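Local coordinates for protein Diedel (Drosophila melanogaster, PDB 3ZZO) that acts as a secreted immune cytokine that promotes host survival after Sindbis virus infection by suppressing the immune deficiency pathway, at residues A[5-10]-A[67-72]; A[12-17]-A[80-85]. All coordinates share one frame; numbering follows the deposited sequence. Where two conformers were deposited one is given.

Interaction 1. Residues A[5-10]-A[67-72]; sequences SRELVE and DWSQEF. With EDO (1,2-ethanediol), chain C.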
loop_
_atom_site.group_PDB
_atom_site.type_symbol
_atom_site.label_atom_id
_atom_site.label_comp_id
_atom_site.label_asym_id
_atom_site.label_seq_id
_atom_site.Cartn_x
_atom_site.Cartn_y
_atom_site.Cartn_z
ATOM N N SER A 5 5.697 -8.275 3.531
ATOM C CA SER A 5 5.528 -6.966 4.148
ATOM C C SER A 5 4.540 -6.127 3.341
ATOM O O SER A 5 4.550 -6.171 2.108
ATOM C CB SER A 5 6.863 -6.216 4.258
ATOM O OG SER A 5 7.714 -6.887 5.156
ATOM N N ARG A 6 3.695 -5.391 4.062
ATOM C CA ARG A 6 2.774 -4.431 3.463
ATOM C C ARG A 6 2.478 -3.350 4.476
ATOM O O ARG A 6 2.919 -3.459 5.640
ATOM C CB ARG A 6 1.542 -5.094 2.913
ATOM C CG ARG A 6 0.667 -5.807 3.894
ATOM C CD ARG A 6 -0.225 -6.912 3.284
ATOM N NE ARG A 6 -1.001 -7.593 4.259
ATOM C CZ ARG A 6 -2.184 -8.104 3.986
ATOM N NH1 ARG A 6 -2.772 -7.976 2.761
ATOM N NH2 ARG A 6 -2.845 -8.697 4.957
ATOM N N GLU A 7 1.810 -2.289 4.090
ATOM C CA GLU A 7 1.403 -1.247 5.029
ATOM C C GLU A 7 -0.068 -0.983 4.897
ATOM O O GLU A 7 -0.619 -0.912 3.802
ATOM C CB GLU A 7 2.158 0.076 4.828
ATOM C CG GLU A 7 3.572 0.071 5.330
ATOM C CD GLU A 7 4.259 1.391 5.145
ATOM O OE1 GLU A 7 3.835 2.229 4.347
ATOM O OE2 GLU A 7 5.317 1.566 5.835
ATOM N N LEU A 8 -0.701 -0.782 6.035
ATOM C CA LEU A 8 -2.074 -0.286 6.138
ATOM C C LEU A 8 -2.014 1.207 6.340
ATOM O O LEU A 8 -1.430 1.668 7.334
ATOM C CB LEU A 8 -2.757 -0.905 7.389
ATOM C CG LEU A 8 -2.770 -2.453 7.567
ATOM C CD1 LEU A 8 -3.070 -2.838 9.007
ATOM C CD2 LEU A 8 -3.726 -3.092 6.584
ATOM N N VAL A 9 -2.563 1.989 5.436
ATOM C CA VAL A 9 -2.493 3.424 5.476
ATOM C C VAL A 9 -3.879 4.023 5.568
ATOM O O VAL A 9 -4.761 3.691 4.768
ATOM C CB VAL A 9 -1.786 3.975 4.229
ATOM C CG1 VAL A 9 -1.658 5.503 4.275
ATOM C CG2 VAL A 9 -0.419 3.328 4.034
ATOM N N GLU A 10 -4.093 4.888 6.561
ATOM C CA GLU A 10 -5.316 5.680 6.661
ATOM C C GLU A 10 -4.954 7.113 6.337
ATOM O O GLU A 10 -3.928 7.623 6.786
ATOM C CB GLU A 10 -5.918 5.615 8.072
ATOM C CG GLU A 10 -6.388 4.255 8.449
ATOM C CD GLU A 10 -7.084 4.256 9.821
ATOM O OE1 GLU A 10 -7.393 5.329 10.413
ATOM O OE2 GLU A 10 -7.261 3.133 10.368
ATOM N N ASP A 67 9.451 3.368 -1.542
ATOM C CA ASP A 67 9.490 3.891 -0.175
ATOM C C ASP A 67 8.113 3.989 0.482
ATOM O O ASP A 67 7.884 4.863 1.328
ATOM C CB ASP A 67 10.426 5.053 -0.015
ATOM C CG ASP A 67 10.019 6.217 -0.776
ATOM O OD1 ASP A 67 9.367 6.111 -1.855
ATOM O OD2 ASP A 67 10.456 7.366 -0.430
ATOM N N TRP A 68 7.241 3.041 0.177
ATOM C CA TRP A 68 6.119 2.733 1.065
ATOM C C TRP A 68 5.124 3.895 1.112
ATOM O O TRP A 68 4.785 4.453 0.066
ATOM C CB TRP A 68 6.618 2.260 2.452
ATOM C CG TRP A 68 7.297 0.929 2.378
ATOM C CD1 TRP A 68 8.645 0.655 2.418
ATOM C CD2 TRP A 68 6.636 -0.322 2.292
ATOM N NE1 TRP A 68 8.826 -0.703 2.349
ATOM C CE2 TRP A 68 7.609 -1.326 2.262
ATOM C CE3 TRP A 68 5.289 -0.688 2.188
ATOM C CZ2 TRP A 68 7.280 -2.678 2.163
ATOM C CZ3 TRP A 68 4.957 -2.024 2.066
ATOM C CH2 TRP A 68 5.944 -2.990 2.033
ATOM N N SER A 69 4.651 4.267 2.292
ATOM C CA SER A 69 3.639 5.314 2.403
ATOM C C SER A 69 4.133 6.623 1.790
ATOM O O SER A 69 3.331 7.419 1.281
ATOM C CB SER A 69 3.186 5.501 3.837
ATOM O OG SER A 69 4.291 5.828 4.696
ATOM N N GLN A 70 5.432 6.891 1.880
ATOM C CA GLN A 70 6.021 8.114 1.316
ATOM C C GLN A 70 5.842 8.143 -0.194
ATOM O O GLN A 70 5.507 9.180 -0.777
ATOM C CB GLN A 70 7.506 8.131 1.743
ATOM C CG GLN A 70 8.220 9.428 1.440
ATOM C CD GLN A 70 9.575 9.471 2.098
ATOM O OE1 GLN A 70 9.946 8.583 2.861
ATOM N NE2 GLN A 70 10.318 10.546 1.906
ATOM N N GLU A 71 5.990 6.989 -0.830
ATOM C CA GLU A 71 5.751 6.849 -2.273
ATOM C C GLU A 71 4.258 6.925 -2.633
ATOM O O GLU A 71 3.908 7.461 -3.671
ATOM C CB GLU A 71 6.364 5.568 -2.791
ATOM C CG GLU A 71 6.326 5.469 -4.281
ATOM C CD GLU A 71 7.317 4.528 -4.872
ATOM O OE1 GLU A 71 8.208 4.033 -4.168
ATOM O OE2 GLU A 71 7.198 4.259 -6.107
ATOM N N PHE A 72 3.387 6.397 -1.769
ATOM C CA PHE A 72 1.942 6.533 -1.963
ATOM C C PHE A 72 1.559 8.010 -2.021
ATOM O O PHE A 72 0.808 8.440 -2.897
ATOM C CB PHE A 72 1.188 5.831 -0.820
ATOM C CG PHE A 72 -0.302 5.948 -0.939
ATOM C CD1 PHE A 72 -0.979 5.211 -1.866
ATOM C CD2 PHE A 72 -1.023 6.798 -0.119
ATOM C CE1 PHE A 72 -2.374 5.326 -1.983
ATOM C CE2 PHE A 72 -2.399 6.929 -0.265
ATOM C CZ PHE A 72 -3.048 6.182 -1.189
HETATM C C1 EDO C . 3.899 10.137 6.215
HETATM O O1 EDO C . 4.004 9.453 7.390
HETATM C C2 EDO C . 3.712 9.143 5.045
HETATM O O2 EDO C . 4.775 8.358 4.862
HETATM O O HOH W 1 6.157 3.949 5.439
#
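The carboxylate of E7 reaches from strand 6-13 to the start of the helix that begins at S69. Its OE1 accepts a weak, bent hydrogen bond from the backbone N of S69 (3.0 Å, N-H...O angle 125°), at the first turn of the helix, where the helix dipole would be expected to stabilise the negative charge. OE2 takes a short hydrogen bond of 2.6 Å from water 1, and the same water lies 2.8 Å from S69 OG, so the acid meets S69 both directly and through solvent. The E7 chain, extended beyond CG, crosses the W68 indole obliquely: CG lies 3.7 Å from W68 CE3, and carboxylate and ring planes are 43° apart. The far end of the indole runs along the backbone of S5 and R6, where the strand begins, with W68 CZ3 3.5 Å from R6 CA and W68 CH2 meeting S5 O at the ring edge, in plane, also at 3.5 Å. This is the helix-over-sheet layer of the ferredoxin-like subdomain SD1, in which E7 and V9 point their side chains toward the helix; V9 CG2 packs 4.2 Å from S69 CB. W68 stands at the N-cap position, and its carbonyl O accepts the F72 N-H in the first helical turn. S69 OG, flanked by both its backbone N and C (chi1 58°), also hydrogen-bonds O2 of an ethanediol likely left by the crystallisation solution. Further out, E71 OE1 accepts the D67 N-H on its anti lone pair, and D67 forms a salt bridge with R74. Strands 31-35 and 81-89 flank the E7 strand in the sheet.

Interaction 2. Residues A[12-17]-A[80-85]; sequences KMDRGD and GIQIIK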
loop_
_atom_site.group_PDB
_atom_site.type_symbol
_atom_site.label_atom_id
_atom_site.label_comp_id
_atom_site.label_asym_id
_atom_site.label_seq_id
_atom_site.Cartn_x
_atom_site.Cartn_y
_atom_site.Cartn_z
ATOM N N LYS A 12 -6.574 11.143 4.509
ATOM C CA LYS A 12 -7.604 11.984 3.910
ATOM C C LYS A 12 -7.038 12.558 2.617
ATOM O O LYS A 12 -5.852 12.418 2.327
ATOM C CB LYS A 12 -8.088 13.048 4.885
ATOM C CG LYS A 12 -8.973 12.446 5.953
ATOM C CD LYS A 12 -9.391 13.435 7.073
ATOM C CE LYS A 12 -10.272 12.738 8.123
ATOM N NZ LYS A 12 -10.476 13.609 9.306
ATOM N N MET A 13 -7.905 13.135 1.798
ATOM C CA MET A 13 -7.539 13.610 0.464
ATOM C C MET A 13 -8.067 15.015 0.271
ATOM O O MET A 13 -9.241 15.285 0.523
ATOM C CB MET A 13 -8.222 12.707 -0.613
ATOM C CG MET A 13 -7.766 11.278 -0.557
ATOM S SD MET A 13 -8.575 10.260 -1.772
ATOM C CE MET A 13 -7.706 10.775 -3.255
ATOM N N ASP A 14 -7.248 15.897 -0.244
ATOM C CA ASP A 14 -7.707 17.239 -0.573
ATOM C C ASP A 14 -8.524 17.307 -1.839
ATOM O O ASP A 14 -9.415 18.134 -1.976
ATOM C CB ASP A 14 -6.519 18.171 -0.711
ATOM C CG ASP A 14 -5.763 18.365 0.583
ATOM O OD1 ASP A 14 -6.374 18.306 1.681
ATOM O OD2 ASP A 14 -4.555 18.489 0.455
ATOM N N ARG A 15 -8.235 16.439 -2.783
ATOM C CA ARG A 15 -8.902 16.353 -4.093
ATOM C C ARG A 15 -9.137 14.887 -4.430
ATOM O O ARG A 15 -8.467 14.005 -3.890
ATOM C CB ARG A 15 -8.018 17.056 -5.195
ATOM C CG ARG A 15 -7.775 18.522 -4.864
ATOM C CD ARG A 15 -6.742 19.158 -5.815
ATOM N NE ARG A 15 -5.376 18.683 -5.592
ATOM C CZ ARG A 15 -4.592 19.065 -4.594
ATOM N NH1 ARG A 15 -4.973 19.988 -3.720
ATOM N NH2 ARG A 15 -3.339 18.589 -4.526
ATOM N N GLY A 16 -10.058 14.639 -5.329
ATOM C CA GLY A 16 -10.380 13.265 -5.694
ATOM C C GLY A 16 -11.117 12.555 -4.590
ATOM O O GLY A 16 -11.676 13.175 -3.681
ATOM N N ASP A 17 -11.162 11.213 -4.688
ATOM C CA ASP A 17 -11.849 10.412 -3.693
ATOM C C ASP A 17 -11.092 9.103 -3.491
ATOM O O ASP A 17 -10.118 8.807 -4.192
ATOM C CB ASP A 17 -13.314 10.200 -4.065
ATOM C CG ASP A 17 -13.533 9.420 -5.341
ATOM O OD1 ASP A 17 -12.616 8.817 -5.887
ATOM O OD2 ASP A 17 -14.716 9.416 -5.800
ATOM N N GLY A 80 -3.300 15.307 -3.160
ATOM C CA GLY A 80 -3.038 15.907 -1.858
ATOM C C GLY A 80 -3.344 14.943 -0.693
ATOM O O GLY A 80 -4.243 15.190 0.125
ATOM N N ILE A 81 -2.556 13.890 -0.592
ATOM C CA ILE A 81 -2.755 12.843 0.395
ATOM C C ILE A 81 -2.279 13.336 1.768
ATOM O O ILE A 81 -1.115 13.730 1.917
ATOM C CB ILE A 81 -1.988 11.583 0.023
ATOM C CG1 ILE A 81 -2.360 11.042 -1.361
ATOM C CG2 ILE A 81 -2.130 10.520 1.102
ATOM C CD1 ILE A 81 -3.850 10.783 -1.534
ATOM N N GLN A 82 -3.193 13.316 2.740
ATOM C CA GLN A 82 -2.936 13.724 4.105
ATOM C C GLN A 82 -2.894 12.471 4.967
ATOM O O GLN A 82 -3.924 11.910 5.367
ATOM C CB GLN A 82 -4.025 14.687 4.582
ATOM C CG GLN A 82 -4.158 15.927 3.703
ATOM C CD GLN A 82 -2.902 16.726 3.618
ATOM O OE1 GLN A 82 -2.129 16.834 4.589
ATOM N NE2 GLN A 82 -2.680 17.374 2.503
ATOM N N ILE A 83 -1.699 11.980 5.265
ATOM C CA ILE A 83 -1.519 10.737 6.031
ATOM C C ILE A 83 -1.982 10.932 7.461
ATOM O O ILE A 83 -1.632 11.915 8.103
ATOM C CB ILE A 83 -0.033 10.298 6.009
ATOM C CG1 ILE A 83 0.414 9.997 4.554
ATOM C CG2 ILE A 83 0.230 9.153 6.963
ATOM C CD1 ILE A 83 -0.120 8.732 4.028
ATOM N N ILE A 84 -2.748 9.976 7.965
ATOM C CA ILE A 84 -3.195 9.968 9.359
ATOM C C ILE A 84 -2.483 8.873 10.154
ATOM O O ILE A 84 -2.024 9.123 11.246
ATOM C CB ILE A 84 -4.710 9.803 9.463
ATOM C CG1 ILE A 84 -5.394 11.009 8.823
ATOM C CG2 ILE A 84 -5.179 9.674 10.926
ATOM C CD1 ILE A 84 -6.839 10.827 8.582
ATOM N N LYS A 85 -2.450 7.656 9.618
ATOM C CA LYS A 85 -1.946 6.483 10.340
ATOM C C LYS A 85 -1.279 5.558 9.332
ATOM O O LYS A 85 -1.809 5.341 8.247
ATOM C CB LYS A 85 -3.251 5.738 10.992
ATOM C CG LYS A 85 -2.951 4.640 11.900
ATOM C CD LYS A 85 -4.201 3.881 12.237
ATOM C CE LYS A 85 -5.243 4.670 12.962
ATOM N NZ LYS A 85 -6.582 3.965 13.226
#
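An antiparallel ladder joins the end of strand 6-13 to the start of strand 81-89, an outermost strand of the SD1 sheet. K12 and Q82 form a hydrogen-bonded pair: K12 N donates to Q82 O at 2.9 Å, on a lone pair in the carbonyl plane, while Q82 N returns a bond to K12 O (2.8 Å), nearly straight at 172° but above the carbonyl plane of K12, not on a lone pair. Next along, M13 and I81 are a non-hydrogen-bonded pair whose side chains lie side by side, M13 CG 4.1 Å from I81 CD1, on the helix-covered face where I81 also touches F72. D14 N then reaches G80 O at 3.1 Å. Bent at chi2 (-59°), Q82 brings NE2 across to D14 OD2, 3.0 Å away; the amide approaches from above the carboxylate plane. The extended K12 chain crosses I84, whose CD1 touches K12 CG at 3.8 Å. R15 lays NH2 3.6 Å from G80 N, while its NE bonds to Q78 O. G80 has positive phi, and the side where a CB would point is crowded by D14 OD2 and R15 NH2. Farther along the same strand pair, I84 and K85 both face E10, a classic beta bulge.

From the N terminus, strand 6-13, with the residues flanking it, supplies the first half of both contacts, residues 5-10 to interaction 1 and 12-17 to interaction 2. The chain then passes through strands 24-25 and 31-35 before residues 67-72 close the first long loop over the sheet; residues 80-85 close the second beside the same strand. The two closures therefore cross rather than nest. Interaction 1 ties the strand to helix 69-75, and interaction 2 to edge strand 81-89, the element following that helix. Where they meet, V9 on I83 and the E10-K85 salt bridge join the two strands, while F72 on I81 joins helix to sheet within SD1.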